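Local coordinates for VP1 (Merkel cell polyomavirus, PDB 4FMH), which forms the pentameric units of the viral capsid as its major coat protein and binds sialylated oligosaccharides at a site required for infection, at residues B[49-54]-B[268-273]; B[126-131]-B[219-224]. All blocks are in the same frame, centred on the assembly; numbering follows the deposited sequence.

How a jelly-roll capsid protein carries its surface features on loops is well illustrated by interactions 1 and 2, whose centres lie about 13 Å apart on one side of the chain's centre. Along the chain, 49-54 comes first, then 126-131 and 219-224, and 268-273 last, so that interaction 2 falls wholly within the span that interaction 1 closes. In interaction 1 a loop docks on the start of strand 269-287; interaction 2 joins two loops flanking the paired strands 131-138 and 210-217. Strands 131-138, 210-217 and 269-287, at whose ends the contacts lie, belong to one antiparallel sheet. L271 packs on V130, joining the two contacts; the sialic acid site lies near loops that meet neighbouring subunits.

Interaction 1: residues B[49-54]-B[268-273]; sequences TYDLQP and KMALHG. With SIA (N-acetyl-alpha-neuraminic acid), chain U.
T49 meets L271 of strand 269-287 with both backbone and side chain: its N donates to the carbonyl O of L271, and its OG1 accepts from the N of L271 at 2.9 Å. With chi1 at 62°, OG1 lies between the backbone N and the carbonyl carbon, and the hydroxyl donates to the O of Y50 in its own segment at 2.7 Å. The hydroxyl thus both accepts and donates. CB of Y50 points away from the strand, while its carbonyl O rests against CB of A270 (3.3 Å). Its ring instead meets the acetamido methyl of the bound sialic acid, CD1 lying 3.7 Å from C11.

Here a loop on a jelly-roll sheet becomes part of a receptor pocket, the sialic acid site of VP1. D51 meets protein and sugar at once. Its OD1 accepts the sugar's N5-H at 2.8 Å in a nearly straight bond (163°), while OD2 forms a salt bridge with K264. K264 and S266 also bond the sugar. The K268 chain crosses D51 at about a right angle, CB against the carboxylate carbon; it bends at chi2, and chi4 brings NZ to 3.2 Å from the carboxylate O1B of the sialic acid. Too far apart for a salt bridge, D51 OD1 and K268 NZ are joined by a water.

L52 returns to the strand. Its N donates to the O of M269, nearly along the C=O axis, and a second water links the L52 O to the M269 N. CD1 of L52 packs on CG of L271 at 3.6 Å, the two side chains running roughly perpendicular. Q53 lays its amide beside the K268 methylenes, NE2 3.8 Å from CE, while OE1 accepts a hydrogen bond from R117 of a neighbouring subunit.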
loop_
_atom_site.group_PDB
_atom_site.type_symbol
_atom_site.label_atom_id
_atom_site.label_comp_id
_atom_site.label_asym_id
_atom_site.label_seq_id
_atom_site.Cartn_x
_atom_site.Cartn_y
_atom_site.Cartn_z
ATOM N N THR B 49 16.276 22.595 -7.396
ATOM C CA THR B 49 17.648 22.454 -7.852
ATOM C C THR B 49 17.745 23.164 -9.203
ATOM O O THR B 49 16.750 23.707 -9.701
ATOM C CB THR B 49 18.043 20.968 -8.059
ATOM O OG1 THR B 49 17.213 20.384 -9.074
ATOM C CG2 THR B 49 17.915 20.172 -6.769
ATOM N N TYR B 50 18.939 23.165 -9.793
ATOM C CA TYR B 50 19.063 23.434 -11.224
ATOM C C TYR B 50 18.771 22.132 -11.979
ATOM O O TYR B 50 18.173 21.207 -11.421
ATOM C CB TYR B 50 20.450 24.002 -11.580
ATOM C CG TYR B 50 20.648 25.471 -11.242
ATOM C CD1 TYR B 50 19.618 26.237 -10.683
ATOM C CD2 TYR B 50 21.859 26.107 -11.526
ATOM C CE1 TYR B 50 19.799 27.585 -10.394
ATOM C CE2 TYR B 50 22.052 27.453 -11.239
ATOM C CZ TYR B 50 21.020 28.185 -10.672
ATOM O OH TYR B 50 21.212 29.517 -10.391
ATOM N N ASP B 51 19.186 22.045 -13.235
ATOM C CA ASP B 51 18.875 20.859 -14.028
ATOM C C ASP B 51 19.826 19.711 -13.728
ATOM O O ASP B 51 21.048 19.855 -13.810
ATOM C CB ASP B 51 18.840 21.206 -15.519
ATOM C CG ASP B 51 17.827 22.289 -15.832
ATOM O OD1 ASP B 51 18.137 23.179 -16.654
ATOM O OD2 ASP B 51 16.720 22.263 -15.241
ATOM N N LEU B 52 19.249 18.575 -13.357
ATOM C CA LEU B 52 20.020 17.391 -13.009
ATOM C C LEU B 52 20.278 16.553 -14.255
ATOM O O LEU B 52 19.343 16.157 -14.957
ATOM C CB LEU B 52 19.284 16.574 -11.938
ATOM C CG LEU B 52 19.164 17.262 -10.572
ATOM C CD1 LEU B 52 17.938 16.760 -9.821
ATOM C CD2 LEU B 52 20.428 17.085 -9.735
ATOM N N GLN B 53 21.553 16.298 -14.528
ATOM C CA GLN B 53 21.968 15.572 -15.726
ATOM C C GLN B 53 23.209 14.736 -15.455
ATOM O O GLN B 53 24.131 15.208 -14.786
ATOM C CB GLN B 53 22.319 16.546 -16.861
ATOM C CG GLN B 53 21.205 17.451 -17.354
ATOM C CD GLN B 53 21.593 18.190 -18.619
ATOM O OE1 GLN B 53 21.518 17.640 -19.720
ATOM N NE2 GLN B 53 22.014 19.443 -18.467
ATOM N N PRO B 54 23.264 13.519 -16.016
ATOM C CA PRO B 54 24.532 12.793 -16.070
ATOM C C PRO B 54 25.507 13.538 -16.977
ATOM O O PRO B 54 25.133 13.934 -18.078
ATOM C CB PRO B 54 24.154 11.459 -16.725
ATOM C CG PRO B 54 22.672 11.410 -16.732
ATOM C CD PRO B 54 22.188 12.805 -16.727
ATOM N N LYS B 268 14.732 18.739 -19.582
ATOM C CA LYS B 268 15.456 19.015 -18.346
ATOM C C LYS B 268 14.559 18.746 -17.143
ATOM O O LYS B 268 13.336 18.928 -17.209
ATOM C CB LYS B 268 15.964 20.464 -18.307
ATOM C CG LYS B 268 16.865 20.870 -19.475
ATOM C CD LYS B 268 18.276 20.334 -19.347
ATOM C CE LYS B 268 19.120 20.692 -20.578
ATOM N NZ LYS B 268 19.509 22.130 -20.628
ATOM N N MET B 269 15.176 18.291 -16.055
ATOM C CA MET B 269 14.463 18.006 -14.817
ATOM C C MET B 269 15.186 18.591 -13.609
ATOM O O MET B 269 16.412 18.500 -13.505
ATOM C CB MET B 269 14.312 16.497 -14.635
ATOM C CG MET B 269 13.508 15.824 -15.762
ATOM S SD MET B 269 13.811 14.069 -15.899
ATOM C CE MET B 269 13.331 13.489 -14.269
ATOM N N ALA B 270 14.407 19.162 -12.694
ATOM C CA ALA B 270 14.923 19.703 -11.441
ATOM C C ALA B 270 14.125 19.140 -10.261
ATOM O O ALA B 270 12.907 18.984 -10.352
ATOM C CB ALA B 270 14.842 21.228 -11.453
ATOM N N LEU B 271 14.804 18.832 -9.159
ATOM C CA LEU B 271 14.097 18.396 -7.951
ATOM C C LEU B 271 13.477 19.583 -7.206
ATOM O O LEU B 271 13.905 20.731 -7.372
ATOM C CB LEU B 271 15.012 17.574 -7.036
ATOM C CG LEU B 271 15.303 16.133 -7.460
ATOM C CD1 LEU B 271 16.464 15.588 -6.655
ATOM C CD2 LEU B 271 14.052 15.233 -7.310
ATOM N N HIS B 272 12.460 19.294 -6.398
ATOM C CA HIS B 272 11.674 20.311 -5.706
ATOM C C HIS B 272 11.430 19.824 -4.285
ATOM O O HIS B 272 11.265 18.623 -4.051
ATOM C CB HIS B 272 10.344 20.509 -6.449
ATOM C CG HIS B 272 9.444 21.563 -5.871
ATOM N ND1 HIS B 272 9.895 22.795 -5.447
ATOM C CD2 HIS B 272 8.098 21.583 -5.707
ATOM C CE1 HIS B 272 8.873 23.512 -5.013
ATOM N NE2 HIS B 272 7.771 22.800 -5.162
ATOM N N GLY B 273 11.429 20.755 -3.337
ATOM C CA GLY B 273 11.127 20.425 -1.948
ATOM C C GLY B 273 10.036 21.319 -1.393
ATOM O O GLY B 273 9.724 22.358 -1.976
HETATM C C1 SIA U . 15.979 24.518 -20.663
HETATM C C2 SIA U . 15.890 26.008 -20.323
HETATM C C3 SIA U . 14.934 26.199 -19.131
HETATM C C4 SIA U . 15.526 25.803 -17.774
HETATM C C5 SIA U . 16.903 26.429 -17.562
HETATM C C6 SIA U . 17.832 26.197 -18.760
HETATM C C7 SIA U . 19.139 26.991 -18.582
HETATM C C8 SIA U . 20.295 26.536 -19.486
HETATM C C9 SIA U . 20.148 26.978 -20.939
HETATM C C10 SIA U . 17.759 26.669 -15.271
HETATM C C11 SIA U . 18.319 25.950 -14.085
HETATM N N5 SIA U . 17.462 25.901 -16.326
HETATM O O1A SIA U . 14.978 23.787 -20.463
HETATM O O1B SIA U . 17.039 24.051 -21.148
HETATM O O4 SIA U . 14.664 26.221 -16.698
HETATM O O6 SIA U . 17.189 26.559 -20.002
HETATM O O7 SIA U . 18.883 28.393 -18.747
HETATM O O8 SIA U . 21.543 27.043 -18.988
HETATM O O9 SIA U . 19.635 25.875 -21.689
HETATM O O10 SIA U . 17.595 27.878 -15.260
HETATM O O HOH W 1 20.400 23.132 -18.144
HETATM O O HOH W 2 17.879 17.610 -16.626
#

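Interaction 2: residues B[126-131]-B[219-224]; sequences PVSGVN and GSQTPT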
loop_
_atom_site.group_PDB
_atom_site.type_symbol
_atom_site.label_atom_id
_atom_site.label_comp_id
_atom_site.label_asym_id
_atom_site.label_seq_id
_atom_site.Cartn_x
_atom_site.Cartn_y
_atom_site.Cartn_z
ATOM N N PRO B 126 2.820 16.267 -13.715
ATOM C CA PRO B 126 2.860 16.810 -12.362
ATOM C C PRO B 126 4.162 16.470 -11.650
ATOM O O PRO B 126 4.832 15.494 -12.007
ATOM C CB PRO B 126 1.672 16.135 -11.660
ATOM C CG PRO B 126 1.343 14.954 -12.474
ATOM C CD PRO B 126 1.810 15.200 -13.867
ATOM N N VAL B 127 4.515 17.288 -10.662
ATOM C CA VAL B 127 5.648 17.017 -9.781
ATOM C C VAL B 127 5.534 15.582 -9.239
ATOM O O VAL B 127 4.565 15.235 -8.552
ATOM C CB VAL B 127 5.753 18.078 -8.658
ATOM C CG1 VAL B 127 6.884 17.739 -7.699
ATOM C CG2 VAL B 127 5.983 19.477 -9.272
ATOM N N SER B 128 6.538 14.768 -9.537
ATOM C CA SER B 128 6.496 13.335 -9.248
ATOM C C SER B 128 7.887 12.732 -9.377
ATOM O O SER B 128 8.822 13.389 -9.841
ATOM C CB SER B 128 5.524 12.625 -10.200
ATOM O OG SER B 128 5.823 12.923 -11.549
ATOM N N GLY B 129 8.025 11.479 -8.958
ATOM C CA GLY B 129 9.312 10.798 -9.021
ATOM C C GLY B 129 9.977 10.690 -7.663
ATOM O O GLY B 129 9.336 10.309 -6.679
ATOM N N VAL B 130 11.268 11.011 -7.615
ATOM C CA VAL B 130 12.059 10.823 -6.396
ATOM C C VAL B 130 11.489 11.612 -5.216
ATOM O O VAL B 130 11.349 12.837 -5.287
ATOM C CB VAL B 130 13.547 11.192 -6.609
ATOM C CG1 VAL B 130 14.319 11.108 -5.291
ATOM C CG2 VAL B 130 14.181 10.274 -7.676
ATOM N N ASN B 131 11.141 10.886 -4.150
ATOM C CA ASN B 131 10.791 11.495 -2.865
ATOM C C ASN B 131 11.771 11.101 -1.778
ATOM O O ASN B 131 12.258 9.963 -1.742
ATOM C CB ASN B 131 9.377 11.101 -2.421
ATOM C CG ASN B 131 8.309 12.036 -2.966
ATOM O OD1 ASN B 131 7.706 12.808 -2.215
ATOM N ND2 ASN B 131 8.070 11.972 -4.275
ATOM N N GLY B 219 12.428 5.977 -8.591
ATOM C CA GLY B 219 11.598 5.996 -9.801
ATOM C C GLY B 219 11.488 7.415 -10.335
ATOM O O GLY B 219 11.577 8.372 -9.574
ATOM N N SER B 220 11.290 7.555 -11.645
ATOM C CA SER B 220 11.329 8.874 -12.297
ATOM C C SER B 220 10.011 9.652 -12.265
ATOM O O SER B 220 10.019 10.882 -12.160
ATOM C CB SER B 220 11.811 8.741 -13.745
ATOM O OG SER B 220 11.019 7.806 -14.454
ATOM N N GLN B 221 8.893 8.940 -12.375
ATOM C CA GLN B 221 7.573 9.563 -12.406
ATOM C C GLN B 221 6.642 8.955 -11.362
ATOM O O GLN B 221 5.422 9.088 -11.459
ATOM C CB GLN B 221 6.951 9.437 -13.805
ATOM C CG GLN B 221 7.508 10.436 -14.824
ATOM C CD GLN B 221 6.710 10.471 -16.123
ATOM O OE1 GLN B 221 5.479 10.552 -16.114
ATOM N NE2 GLN B 221 7.414 10.419 -17.245
ATOM N N THR B 222 7.226 8.294 -10.366
ATOM C CA THR B 222 6.467 7.687 -9.269
ATOM C C THR B 222 5.560 8.733 -8.620
ATOM O O THR B 222 6.013 9.839 -8.313
ATOM C CB THR B 222 7.415 7.111 -8.211
ATOM O OG1 THR B 222 8.455 6.379 -8.872
ATOM C CG2 THR B 222 6.667 6.180 -7.232
ATOM N N PRO B 223 4.270 8.401 -8.434
ATOM C CA PRO B 223 3.338 9.337 -7.808
ATOM C C PRO B 223 3.852 9.842 -6.461
ATOM O O PRO B 223 4.357 9.055 -5.645
ATOM C CB PRO B 223 2.079 8.484 -7.597
ATOM C CG PRO B 223 2.144 7.467 -8.685
ATOM C CD PRO B 223 3.599 7.150 -8.853
ATOM N N THR B 224 3.761 11.152 -6.258
ATOM C CA THR B 224 4.020 11.740 -4.960
ATOM C C THR B 224 2.733 11.612 -4.169
ATOM O O THR B 224 1.686 12.133 -4.575
ATOM C CB THR B 224 4.463 13.199 -5.083
ATOM O OG1 THR B 224 5.746 13.237 -5.725
ATOM C CG2 THR B 224 4.568 13.878 -3.690
HETATM O O HOH W 3 4.032 11.658 -13.141
#
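N131 and T224 cross at about a right angle, with the asparagine amide and the threonine hydroxyl meeting at 3.0 Å between ND2 and OG1. OG1 lies close to the amide plane, and the bond is nearly straight (163°). The other N-H of the same amide goes to the O of G129, again within the amide plane, although the donor stands above the plane of that carbonyl. One NH2 group therefore ties the opposing segment to its own backbone. OD1 lies beside the T224 methyl CG2, 3.6 Å away, and accepts from H133; T224 OG1 accepts from ND2 and gives its own proton to the O of V259.

S128 comes at the second segment from another quarter, its CB 3.4 Å from the O of T222. In one of two modelled conformers, and so with some doubt, chi1 at 53° places OG between the backbone N and the carbonyl carbon, where it donates to the O of P126 and accepts from a water.

Between these two side chains the backbones come together at G129. Its N donates to the O of T222 at 2.7 Å, on a lone pair, and its CA, in a CA-H...O contact, sits 3.2 Å from the O of S220, an approach made possible by the absence of a side chain. That S220 oxygen is buried without a polar partner. T218 of a neighbouring subunit bonds through its hydroxyl to V127 O and T224 N. The contact is a loop-to-loop junction at the ends of paired strands 131-138 and 210-217 of the jelly roll, built into the subunit interface of the VP1 pentamer.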